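Local structure of aminoglycoside Nucleotidyltransferase (2")-Ia (Pseudomonas aeruginosa, 5CFU) at residues Leu55-Glu60 against Cys95-Trp100; Pro30-Gly35 against Arg129-Glu134. The protein confers resistance to aminoglycosides such as kanamycin, gentamicin and tobramycin by adenylating their 2''-hydroxyl group. All coordinates share one frame; numbering follows the deposited sequence. Where two conformers were deposited one is given.

Contact 1: residues Leu55-Glu60 against Cys95-Trp100; sequences LTFPGE and CEPAWW. With 51H (adenylyl-2"-tobramycin), chain D.
Glu96 OE1 is gripped from two directions, by amine N1 of adenylyl-2"-tobramycin at 2.6 Å and by a water that donates a second bond to Thr56 OG1, so the two side chains are joined indirectly. The other oxygen of the carboxylate, OE2, takes a bond from amine N of the same ligand at 2.9 Å. With CG anti to the backbone N (chi1 178°) and the chain extended beyond it, Glu96 reaches off the sheet toward the antibiotic; the two ligand bonds and the water fix the rotation of its carboxylate. On that same face, Thr56 CG2 presses tightly on Ala98 CB at 3.5 Å.

The backbones run parallel, as the alternating bonds show: Leu55 O receives Glu96 N, Glu96 O receives Phe57 N, and Phe57 O receives Ala98 N. Gly59 N extends the pattern just past the end of the strand, meeting Ala98 O at 2.7 Å. This pair belongs to the nucleotidyltransferase sheet, and the manganese-binding Asp54 and Asp94 immediately precede Leu55 and Cys95.

On the opposite face, Phe57 and Pro97 lie side by side. Chi1 of 63° sets CG between the backbone N and carbonyl carbon of Phe57, with Pro97 CA making a CH-pi contact over the ring face, 3.8 Å from the centroid and 13° off the normal. Cys95 CB meets the same ring at CE2 (3.8 Å), while helix 62-71 supplies Leu65 against both side chains. At the far end, Gly59 CA makes another CH-pi contact over the six-membered ring of Trp99, 3.6 Å from its centroid.

Contact 2: residues Pro30-Gly35 against Arg129-Glu134; sequences PLWIGG and RCNSWE. With BU1 (1,4-butanediol), chain I.
Ile33 uses both of its backbone polar groups on the chain around Cys130: its N donates to Arg129 O at 3.0 Å (N-H...O 162°), and its O accepts from Asn131 N at 3.0 Å. These two bonds define a single beta bridge, by which the segment leading into helix 133-146 is tied to the short strand 32-34 of the nucleotidyltransferase sheet.

Packing is most extensive around Trp32 and Arg129, which cross obliquely with ring and guanidinium planes 54° apart. The arginine aliphatic chain, extended from CG to NE, runs over one face of the indole; its CB lies 4.0 Å from the five-membered ring centroid and its CD farther along, toward the rim. Beyond it, Pro30 CB covers a face of the guanidinium, 3.7 Å from NH2. The polar ends are turned to one neighbouring loop, Trp32 NE1 bonding Pro116 O and Arg129 NE bonding Glu117 O. At the outer end of the indole, butanediol C4 rests 3.5 Å from Trp32 CZ2.

The looser side is bridged by solvent instead. One water joins Leu31 N to Arg129 NH2 and another donates to both Leu31 O and Arg129 O. Toward the active-site end, where Gly35 touches pyrophosphate, Asn131 ND2 is held by Ser114 O. Its OD1 lies 3.3 Å from Gly34 CA and accepts from two waters, one of which also accepts from Gly35 N at 2.9 Å.

Overall arrangement
The centres of the two contacts lie about 11 Å apart, and both reach one mixed sheet, in which strand 32-34 runs antiparallel to strand 53-58 and the latter parallel to strand 91-100. Along the chain the order is 30-35, 55-60, 95-100, 129-134, so contact 1 falls wholly between the two segments of contact 2. They meet directly: Thr56 N probably hydrogen-bonds Trp32 O at 2.8 Å, and Leu55 CD2 packs on Ile33 CD1 at 3.5 Å. Strand 53-58 lies between strands 91-100 and 32-34; the sheet so carries the antibiotic-binding Glu96 of contact 1 and the manganese-binding Asp54 and Asp94 next to its segments. Helix 133-146, which begins within segment 129-134, holds the AMP-binding Tyr143 and Glu146.

Contact 1: residues Leu55-Glu60 against Cys95-Trp100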
ATOM      1  N   LEU A  55       3.131   2.683   1.866  1.00 11.39           N
ATOM      2  CA  LEU A  55       4.053   1.567   2.184  1.00 12.18           C
ATOM      3  C   LEU A  55       3.548   0.712   3.328  1.00 11.44           C
ATOM      4  O   LEU A  55       2.939   1.233   4.264  1.00 13.05           O
ATOM      5  CB  LEU A  55       5.437   2.092   2.571  1.00 15.84           C
ATOM      6  CG  LEU A  55       6.152   2.920   1.515  1.00 20.02           C
ATOM      7  CD1 LEU A  55       7.386   3.552   2.095  1.00 21.71           C
ATOM      8  CD2 LEU A  55       6.504   2.022   0.306  1.00 19.58           C
ATOM      9  N   THR A  56       3.787  -0.593   3.240  1.00 10.43           N
ATOM     10  CA  THR A  56       3.606  -1.490   4.372  1.00 11.67           C
ATOM     11  C   THR A  56       4.970  -2.034   4.768  1.00 13.91           C
ATOM     12  O   THR A  56       5.762  -2.410   3.907  1.00 13.09           O
ATOM     13  CB  THR A  56       2.673  -2.658   4.043  1.00 12.05           C
ATOM     14  OG1 THR A  56       1.423  -2.165   3.579  1.00 14.14           O
ATOM     15  CG2 THR A  56       2.441  -3.514   5.258  1.00 13.21           C
ATOM     16  N   PHE A  57       5.248  -2.073   6.063  1.00 13.86           N
ATOM     17  CA  PHE A  57       6.566  -2.498   6.535  1.00 13.24           C
ATOM     18  C   PHE A  57       6.421  -3.513   7.663  1.00 14.27           C
ATOM     19  O   PHE A  57       5.433  -3.489   8.385  1.00 14.22           O
ATOM     20  CB  PHE A  57       7.364  -1.295   7.013  1.00 14.15           C
ATOM     21  CG  PHE A  57       6.736  -0.590   8.190  1.00 15.90           C
ATOM     22  CD1 PHE A  57       7.066  -0.939   9.487  1.00 17.19           C
ATOM     23  CD2 PHE A  57       5.803   0.400   7.995  1.00 13.20           C
ATOM     24  CE1 PHE A  57       6.478  -0.293  10.568  1.00 15.72           C
ATOM     25  CE2 PHE A  57       5.201   1.050   9.072  1.00 13.33           C
ATOM     26  CZ  PHE A  57       5.545   0.700  10.361  1.00 15.77           C
ATOM     27  N   PRO A  58       7.424  -4.399   7.838  1.00 14.24           N
ATOM     28  CA  PRO A  58       7.374  -5.264   9.031  1.00 14.57           C
ATOM     29  C   PRO A  58       7.348  -4.448  10.309  1.00 15.57           C
ATOM     30  O   PRO A  58       8.276  -3.667  10.554  1.00 15.15           O
ATOM     31  CB  PRO A  58       8.673  -6.088   8.931  1.00 13.82           C
ATOM     32  CG  PRO A  58       9.054  -6.017   7.428  1.00 14.22           C
ATOM     33  CD  PRO A  58       8.597  -4.666   6.985  1.00 14.85           C
ATOM     34  N   GLY A  59       6.320  -4.641  11.135  1.00 17.32           N
ATOM     35  CA  GLY A  59       6.128  -3.808  12.305  1.00 18.97           C
ATOM     36  C   GLY A  59       7.290  -3.833  13.287  1.00 20.89           C
ATOM     37  O   GLY A  59       7.613  -2.815  13.904  1.00 18.90           O
ATOM     38  N   GLU A  60       7.930  -4.989  13.408  1.00 19.02           N
ATOM     39  CA  GLU A  60       9.019  -5.154  14.349  1.00 20.67           C
ATOM     40  C   GLU A  60      10.355  -4.618  13.836  1.00 20.26           C
ATOM     41  O   GLU A  60      11.364  -4.664  14.564  1.00 22.24           O
ATOM     42  CB  GLU A  60       9.126  -6.643  14.742  1.00 21.66           C
ATOM     43  CG  GLU A  60       9.924  -7.534  13.807  1.00 22.95           C
ATOM     44  CD  GLU A  60       9.223  -7.910  12.508  1.00 20.11           C
ATOM     45  OE1 GLU A  60       8.093  -7.443  12.234  1.00 19.16           O
ATOM     46  OE2 GLU A  60       9.819  -8.703  11.745  1.00 19.59           O
ATOM     47  N   CYS A  95       2.799   5.158   5.925  1.00 12.47           N
ATOM     48  CA  CYS A  95       3.400   3.869   6.293  1.00 12.66           C
ATOM     49  C   CYS A  95       2.585   3.117   7.324  1.00 14.14           C
ATOM     50  O   CYS A  95       2.274   3.656   8.388  1.00 14.34           O
ATOM     51  CB  CYS A  95       4.821   4.082   6.821  1.00 16.14           C
ATOM     52  SG  CYS A  95       5.881   4.956   5.679  0.93 13.26           S
ATOM     53  N   GLU A  96       2.277   1.861   7.014  1.00 12.32           N
ATOM     54  CA  GLU A  96       1.483   1.000   7.889  1.00 13.65           C
ATOM     55  C   GLU A  96       2.237  -0.283   8.205  1.00 13.62           C
ATOM     56  O   GLU A  96       2.750  -0.917   7.298  1.00 13.32           O
ATOM     57  CB  GLU A  96       0.147   0.653   7.232  1.00 15.14           C
ATOM     58  CG  GLU A  96      -0.729  -0.277   8.069  1.00 16.91           C
ATOM     59  CD  GLU A  96      -2.150  -0.386   7.547  1.00 15.83           C
ATOM     60  OE1 GLU A  96      -2.337  -0.405   6.310  1.00 14.37           O
ATOM     61  OE2 GLU A  96      -3.079  -0.471   8.382  1.00 17.47           O
ATOM     62  N   PRO A  97       2.289  -0.683   9.491  1.00 13.71           N
ATOM     63  CA  PRO A  97       2.968  -1.946   9.817  1.00 12.38           C
ATOM     64  C   PRO A  97       2.177  -3.193   9.432  1.00 13.36           C
ATOM     65  O   PRO A  97       0.947  -3.178   9.330  1.00 14.71           O
ATOM     66  CB  PRO A  97       3.104  -1.876  11.340  1.00 14.06           C
ATOM     67  CG  PRO A  97       1.921  -1.027  11.781  1.00 15.84           C
ATOM     68  CD  PRO A  97       1.776  -0.007  10.699  1.00 14.78           C
ATOM     69  N   ALA A  98       2.910  -4.271   9.198  1.00 13.13           N
ATOM     70  CA  ALA A  98       2.335  -5.589   9.040  1.00 13.85           C
ATOM     71  C   ALA A  98       3.091  -6.487  10.015  1.00 15.70           C
ATOM     72  O   ALA A  98       4.265  -6.251  10.312  1.00 17.73           O
ATOM     73  CB  ALA A  98       2.458  -6.080   7.628  1.00 13.05           C
ATOM     74  N   TRP A  99       2.413  -7.497  10.530  1.00 15.02           N
ATOM     75  CA  TRP A  99       2.968  -8.306  11.602  1.00 15.39           C
ATOM     76  C   TRP A  99       3.081  -9.761  11.204  1.00 14.67           C
ATOM     77  O   TRP A  99       2.225 -10.283  10.499  1.00 15.76           O
ATOM     78  CB  TRP A  99       2.106  -8.146  12.859  1.00 18.17           C
ATOM     79  CG  TRP A  99       2.022  -6.740  13.283  1.00 19.15           C
ATOM     80  CD1 TRP A  99       1.008  -5.868  13.044  1.00 19.78           C
ATOM     81  CD2 TRP A  99       3.013  -6.021  14.021  1.00 19.72           C
ATOM     82  NE1 TRP A  99       1.305  -4.638  13.587  1.00 20.98           N
ATOM     83  CE2 TRP A  99       2.530  -4.707  14.195  1.00 20.85           C
ATOM     84  CE3 TRP A  99       4.251  -6.359  14.563  1.00 21.18           C
ATOM     85  CZ2 TRP A  99       3.250  -3.736  14.881  1.00 18.84           C
ATOM     86  CZ3 TRP A  99       4.962  -5.394  15.254  1.00 22.46           C
ATOM     87  CH2 TRP A  99       4.459  -4.097  15.399  1.00 21.27           C
ATOM     88  N   TRP A 100       4.150 -10.425  11.653  1.00 16.00           N
ATOM     89  CA  TRP A 100       4.356 -11.820  11.279  1.00 17.31           C
ATOM     90  C   TRP A 100       3.260 -12.723  11.834  1.00 17.89           C
ATOM     91  O   TRP A 100       3.021 -12.747  13.044  1.00 18.30           O
ATOM     92  CB  TRP A 100       5.724 -12.342  11.763  1.00 18.38           C
ATOM     93  CG  TRP A 100       6.009 -13.669  11.183  1.00 17.88           C
ATOM     94  CD1 TRP A 100       6.037 -14.873  11.837  1.00 20.76           C
ATOM     95  CD2 TRP A 100       6.305 -13.951   9.815  1.00 16.73           C
ATOM     96  NE1 TRP A 100       6.328 -15.877  10.950  1.00 20.09           N
ATOM     97  CE2 TRP A 100       6.496 -15.336   9.705  1.00 18.57           C
ATOM     98  CE3 TRP A 100       6.438 -13.160   8.668  1.00 15.34           C
ATOM     99  CZ2 TRP A 100       6.799 -15.955   8.485  1.00 17.93           C
ATOM    100  CZ3 TRP A 100       6.738 -13.784   7.464  1.00 15.46           C
ATOM    101  CH2 TRP A 100       6.897 -15.158   7.383  1.00 16.52           C
TER
HETATM  102  O8  51H D 203      -5.076   8.574  -0.011  1.00 18.94           O
HETATM  103  P   51H D 203      -4.409   7.302   0.298  1.00 20.45           P
HETATM  104  O7  51H D 203      -3.099   7.071  -0.387  1.00 20.49           O
HETATM  105  O9  51H D 203      -5.338   6.086  -0.055  1.00 19.68           O
HETATM  106  C14 51H D 203      -4.864   4.728   0.032  1.00 17.12           C
HETATM  107  C15 51H D 203      -6.101   3.869   0.027  1.00 15.29           C
HETATM  108  C18 51H D 203      -7.023   4.121  -1.160  1.00 15.15           C
HETATM  109  O12 51H D 203      -6.762   3.152  -2.171  1.00 17.96           O
HETATM  110  C17 51H D 203      -8.419   3.963  -0.566  1.00 15.59           C
HETATM  111  O11 51H D 203      -8.846   2.607  -0.578  1.00 18.00           O
HETATM  112  C16 51H D 203      -8.217   4.414   0.880  1.00 15.37           C
HETATM  113  N4  51H D 203      -8.475   5.824   1.120  1.00 17.36           N
HETATM  114  C21 51H D 203      -8.961   6.374   2.280  1.00 16.32           C
HETATM  115  N6  51H D 203      -9.378   5.722   3.369  1.00 17.70           N
HETATM  116  C22 51H D 203      -9.783   6.579   4.308  1.00 22.77           C
HETATM  117  N7  51H D 203      -9.799   7.914   4.275  1.00 22.75           N
HETATM  118  C23 51H D 203      -9.373   8.545   3.161  1.00 23.78           C
HETATM  119  N8  51H D 203      -9.375   9.883   3.140  1.00 29.00           N
HETATM  120  C20 51H D 203      -8.931   7.747   2.092  1.00 19.79           C
HETATM  121  N5  51H D 203      -8.451   8.058   0.830  1.00 21.68           N
HETATM  122  C19 51H D 203      -8.199   6.887   0.299  1.00 20.13           C
HETATM  123  O10 51H D 203      -6.869   4.161   1.214  1.00 15.49           O
HETATM  124  O6  51H D 203      -4.152   7.150   1.859  1.00 18.12           O
HETATM  125  C13 51H D 203      -5.088   7.726   2.793  1.00 19.79           C
HETATM  126  C12 51H D 203      -4.380   8.812   3.587  1.00 22.88           C
HETATM  127  N3  51H D 203      -3.791   9.817   2.683  1.00 25.46           N
HETATM  128  C11 51H D 203      -5.354   9.432   4.584  1.00 23.49           C
HETATM  129  O5  51H D 203      -4.698  10.427   5.367  1.00 28.61           O
HETATM  130  C9  51H D 203      -5.880   8.311   5.479  1.00 21.52           C
HETATM  131  C10 51H D 203      -6.893   8.774   6.498  1.00 23.54           C
HETATM  132  O4  51H D 203      -7.080   7.776   7.481  1.00 24.96           O
HETATM  133  O3  51H D 203      -6.537   7.300   4.694  1.00 19.47           O
HETATM  134  C8  51H D 203      -5.710   6.691   3.706  1.00 18.67           C
HETATM  135  O2  51H D 203      -4.675   5.971   4.317  1.00 15.83           O
HETATM  136  C7  51H D 203      -4.842   4.545   4.412  1.00 14.07           C
HETATM  137  C6  51H D 203      -3.442   3.944   4.506  1.00 12.59           C
HETATM  138  N2  51H D 203      -2.607   4.384   3.376  1.00 12.24           N
HETATM  139  C5  51H D 203      -3.568   2.428   4.564  1.00 12.97           C
HETATM  140  C4  51H D 203      -4.439   1.962   5.747  1.00 13.64           C
HETATM  141  N1  51H D 203      -4.650   0.509   5.670  1.00 14.51           N
HETATM  142  C24 51H D 203      -5.668   4.176   5.631  1.00 14.43           C
HETATM  143  O13 51H D 203      -6.984   4.732   5.562  1.00 16.72           O
HETATM  144  C3  51H D 203      -5.797   2.662   5.710  1.00 12.91           C
HETATM  145  O1  51H D 203      -6.486   2.330   6.927  1.00 14.10           O
HETATM  146  C2  51H D 203      -7.519   1.379   6.858  1.00 12.79           C
HETATM  147  O   51H D 203      -7.095   0.138   7.399  1.00 13.56           O
HETATM  148  C25 51H D 203      -8.734   1.922   7.613  1.00 12.63           C
HETATM  149  N9  51H D 203      -9.163   3.232   7.102  1.00 12.84           N
HETATM  150  C26 51H D 203      -8.378   2.002   9.100  1.00 15.93           C
HETATM  151  C27 51H D 203      -7.897   0.671   9.646  1.00 19.03           C
HETATM  152  O14 51H D 203      -7.449   0.807  11.002  1.00 20.33           O
HETATM  153  C1  51H D 203      -6.753   0.127   8.801  1.00 14.75           C
HETATM  154  C   51H D 203      -6.421  -1.301   9.176  1.00 15.59           C
HETATM  155  N   51H D 203      -5.468  -2.024   8.316  1.00 16.04           N
HETATM  156  O   HOH W   1      -1.149  -0.907   3.968  1.00 17.18           O
HETATM  157  O   HOH W   2       5.966  -8.978  13.109  1.00 18.31           O

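Contact 2: residues Pro30-Gly35 against Arg129-Glu134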
ATOM      1  N   PRO A  30      11.830  -6.410   3.682  1.00 15.50           N
ATOM      2  CA  PRO A  30      10.728  -6.385   2.729  1.00 16.02           C
ATOM      3  C   PRO A  30       9.838  -5.160   2.943  1.00 13.60           C
ATOM      4  O   PRO A  30       9.574  -4.790   4.068  1.00 14.45           O
ATOM      5  CB  PRO A  30       9.978  -7.681   3.035  1.00 18.16           C
ATOM      6  CG  PRO A  30      10.217  -7.914   4.495  1.00 18.58           C
ATOM      7  CD  PRO A  30      11.621  -7.407   4.747  1.00 16.13           C
ATOM      8  N   LEU A  31       9.410  -4.524   1.858  1.00 12.03           N
ATOM      9  CA  LEU A  31       8.452  -3.426   1.921  1.00 12.01           C
ATOM     10  C   LEU A  31       7.457  -3.628   0.803  1.00 12.18           C
ATOM     11  O   LEU A  31       7.850  -3.969  -0.314  1.00 12.60           O
ATOM     12  CB  LEU A  31       9.114  -2.066   1.770  1.00 14.65           C
ATOM     13  CG  LEU A  31      10.118  -1.633   2.842  1.00 15.03           C
ATOM     14  CD1 LEU A  31      10.800  -0.337   2.388  1.00 12.77           C
ATOM     15  CD2 LEU A  31       9.443  -1.456   4.196  1.00 17.54           C
ATOM     16  N   TRP A  32       6.182  -3.400   1.108  1.00 12.63           N
ATOM     17  CA  TRP A  32       5.106  -3.531   0.124  1.00 11.20           C
ATOM     18  C   TRP A  32       4.567  -2.177  -0.258  1.00 10.79           C
ATOM     19  O   TRP A  32       4.134  -1.400   0.595  1.00 11.25           O
ATOM     20  CB  TRP A  32       3.962  -4.403   0.666  1.00 11.37           C
ATOM     21  CG  TRP A  32       4.387  -5.832   0.849  1.00 12.26           C
ATOM     22  CD1 TRP A  32       4.188  -6.866  -0.025  1.00 11.01           C
ATOM     23  CD2 TRP A  32       5.113  -6.371   1.955  1.00 12.84           C
ATOM     24  NE1 TRP A  32       4.764  -8.015   0.466  1.00 12.72           N
ATOM     25  CE2 TRP A  32       5.333  -7.739   1.681  1.00 12.39           C
ATOM     26  CE3 TRP A  32       5.591  -5.836   3.156  1.00 11.96           C
ATOM     27  CZ2 TRP A  32       5.999  -8.570   2.556  1.00 13.88           C
ATOM     28  CZ3 TRP A  32       6.250  -6.664   4.020  1.00 14.31           C
ATOM     29  CH2 TRP A  32       6.459  -8.016   3.716  1.00 14.44           C
ATOM     30  N   ILE A  33       4.596  -1.897  -1.553  1.00 10.32           N
ATOM     31  CA  ILE A  33       3.919  -0.731  -2.091  1.00 11.34           C
ATOM     32  C   ILE A  33       2.425  -0.957  -1.960  1.00 11.39           C
ATOM     33  O   ILE A  33       1.931  -2.062  -2.218  1.00 12.05           O
ATOM     34  CB  ILE A  33       4.280  -0.494  -3.579  1.00 15.43           C
ATOM     35  CG1 ILE A  33       5.790  -0.326  -3.741  1.00 18.66           C
ATOM     36  CG2 ILE A  33       3.493   0.697  -4.129  1.00 17.02           C
ATOM     37  CD1 ILE A  33       6.378   0.790  -2.927  1.00 21.77           C
ATOM     38  N   GLY A  34       1.706   0.101  -1.581  1.00 12.85           N
ATOM     39  CA  GLY A  34       0.268   0.034  -1.329  1.00 12.50           C
ATOM     40  C   GLY A  34      -0.519   1.065  -2.112  1.00 12.04           C
ATOM     41  O   GLY A  34       0.057   1.853  -2.865  1.00 12.13           O
ATOM     42  N   GLY A  35      -1.838   1.040  -1.943  1.00 11.50           N
ATOM     43  CA  GLY A  35      -2.699   2.061  -2.500  1.00 12.95           C
ATOM     44  C   GLY A  35      -2.522   2.215  -3.998  1.00 13.27           C
ATOM     45  O   GLY A  35      -2.383   1.213  -4.721  1.00 13.18           O
ATOM     46  N   ARG A 129       7.465  -5.720  -4.526  1.00 11.10           N
ATOM     47  CA  ARG A 129       6.424  -6.270  -3.682  1.00 11.00           C
ATOM     48  C   ARG A 129       5.322  -5.240  -3.536  1.00 13.16           C
ATOM     49  O   ARG A 129       5.590  -4.052  -3.367  1.00 12.62           O
ATOM     50  CB  ARG A 129       6.951  -6.638  -2.299  1.00 12.55           C
ATOM     51  CG  ARG A 129       7.901  -7.810  -2.293  1.00 16.81           C
ATOM     52  CD  ARG A 129       8.239  -8.201  -0.872  1.00 16.40           C
ATOM     53  NE  ARG A 129       9.085  -9.389  -0.778  1.00 19.46           N
ATOM     54  CZ  ARG A 129      10.398  -9.386  -0.561  1.00 25.03           C
ATOM     55  NH1 ARG A 129      11.047 -10.549  -0.460  1.00 29.13           N
ATOM     56  NH2 ARG A 129      11.077  -8.255  -0.442  1.00 25.83           N
ATOM     57  N   CYS A 130       4.081  -5.705  -3.604  1.00 13.65           N
ATOM     58  CA  CYS A 130       2.925  -4.829  -3.440  1.00 11.94           C
ATOM     59  C   CYS A 130       1.820  -5.585  -2.719  1.00 10.50           C
ATOM     60  O   CYS A 130       1.738  -6.806  -2.826  1.00 12.21           O
ATOM     61  CB  CYS A 130       2.426  -4.310  -4.789  1.00 14.27           C
ATOM     62  SG  CYS A 130       2.463  -5.500  -6.097  1.00 18.32           S
ATOM     63  N   ASN A 131       0.977  -4.865  -1.988  1.00 10.68           N
ATOM     64  CA  ASN A 131      -0.177  -5.479  -1.345  1.00 11.59           C
ATOM     65  C   ASN A 131      -1.058  -6.181  -2.364  1.00 12.80           C
ATOM     66  O   ASN A 131      -1.092  -5.824  -3.538  1.00 13.23           O
ATOM     67  CB  ASN A 131      -0.988  -4.441  -0.572  1.00 12.62           C
ATOM     68  CG  ASN A 131      -0.194  -3.807   0.539  1.00 13.12           C
ATOM     69  OD1 ASN A 131      -0.093  -2.587   0.624  1.00 14.82           O
ATOM     70  ND2 ASN A 131       0.374  -4.642   1.406  1.00 13.76           N
ATOM     71  N   SER A 132      -1.766  -7.196  -1.900  1.00 12.67           N
ATOM     72  CA  SER A 132      -2.675  -7.942  -2.757  1.00 12.54           C
ATOM     73  C   SER A 132      -3.857  -7.107  -3.256  1.00 11.45           C
ATOM     74  O   SER A 132      -4.225  -6.116  -2.645  1.00 11.09           O
ATOM     75  CB  SER A 132      -3.199  -9.134  -1.999  1.00 13.04           C
ATOM     76  OG  SER A 132      -4.007  -8.698  -0.921  1.00 12.58           O
ATOM     77  N   TRP A 133      -4.477  -7.525  -4.352  1.00 11.79           N
ATOM     78  CA  TRP A 133      -5.712  -6.892  -4.781  1.00 12.25           C
ATOM     79  C   TRP A 133      -6.769  -6.883  -3.664  1.00 12.87           C
ATOM     80  O   TRP A 133      -7.469  -5.890  -3.483  1.00 12.46           O
ATOM     81  CB  TRP A 133      -6.300  -7.596  -6.010  1.00 12.59           C
ATOM     82  CG  TRP A 133      -5.595  -7.325  -7.322  1.00 12.79           C
ATOM     83  CD1 TRP A 133      -5.033  -8.248  -8.146  1.00 13.84           C
ATOM     84  CD2 TRP A 133      -5.444  -6.063  -7.963  1.00 13.94           C
ATOM     85  NE1 TRP A 133      -4.494  -7.631  -9.255  1.00 12.64           N
ATOM     86  CE2 TRP A 133      -4.747  -6.287  -9.174  1.00 13.73           C
ATOM     87  CE3 TRP A 133      -5.810  -4.759  -7.626  1.00 13.28           C
ATOM     88  CZ2 TRP A 133      -4.409  -5.240 -10.045  1.00 14.07           C
ATOM     89  CZ3 TRP A 133      -5.485  -3.731  -8.486  1.00 13.20           C
ATOM     90  CH2 TRP A 133      -4.777  -3.978  -9.680  1.00 14.43           C
ATOM     91  N   GLU A 134      -6.890  -7.992  -2.945  0.65 11.90           N
ATOM     92  CA  GLU A 134      -7.861  -8.074  -1.863  0.65 11.23           C
ATOM     93  C   GLU A 134      -7.581  -7.034  -0.758  0.65 11.74           C
ATOM     94  O   GLU A 134      -8.513  -6.403  -0.238  0.65 10.54           O
ATOM     95  CB  GLU A 134      -7.879  -9.494  -1.287  0.65 11.74           C
ATOM     96  CG  GLU A 134      -8.488 -10.530  -2.242  0.65 13.33           C
ATOM     97  CD  GLU A 134      -7.505 -11.133  -3.279  0.65 16.31           C
ATOM     98  OE1 GLU A 134      -6.346 -10.653  -3.446  0.65 15.94           O
ATOM     99  OE2 GLU A 134      -7.914 -12.118  -3.947  0.65 17.30           O
TER
HETATM  100  C1  BU1 I 208       9.229 -13.152   3.949  1.00 41.10           C
HETATM  101  C2  BU1 I 208       8.309 -12.031   3.494  1.00 39.91           C
HETATM  102  C3  BU1 I 208       6.890 -12.539   3.318  1.00 39.56           C
HETATM  103  C4  BU1 I 208       5.987 -11.644   4.127  1.00 31.40           C
HETATM  104  O5  BU1 I 208       8.906 -14.382   3.298  1.00 38.91           O
HETATM  105  O6  BU1 I 208       4.661 -11.826   3.743  1.00 21.36           O
HETATM  106  O   HOH W   3      10.483  -5.574  -0.776  1.00 19.62           O
HETATM  107  O   HOH W   4       7.918  -2.762  -2.640  1.00 22.75           O
HETATM  108  O   HOH W   5       1.499  -0.724   1.308  1.00 20.22           O
HETATM  109  O   HOH W   6      -2.695  -1.228  -0.343  1.00 17.43           O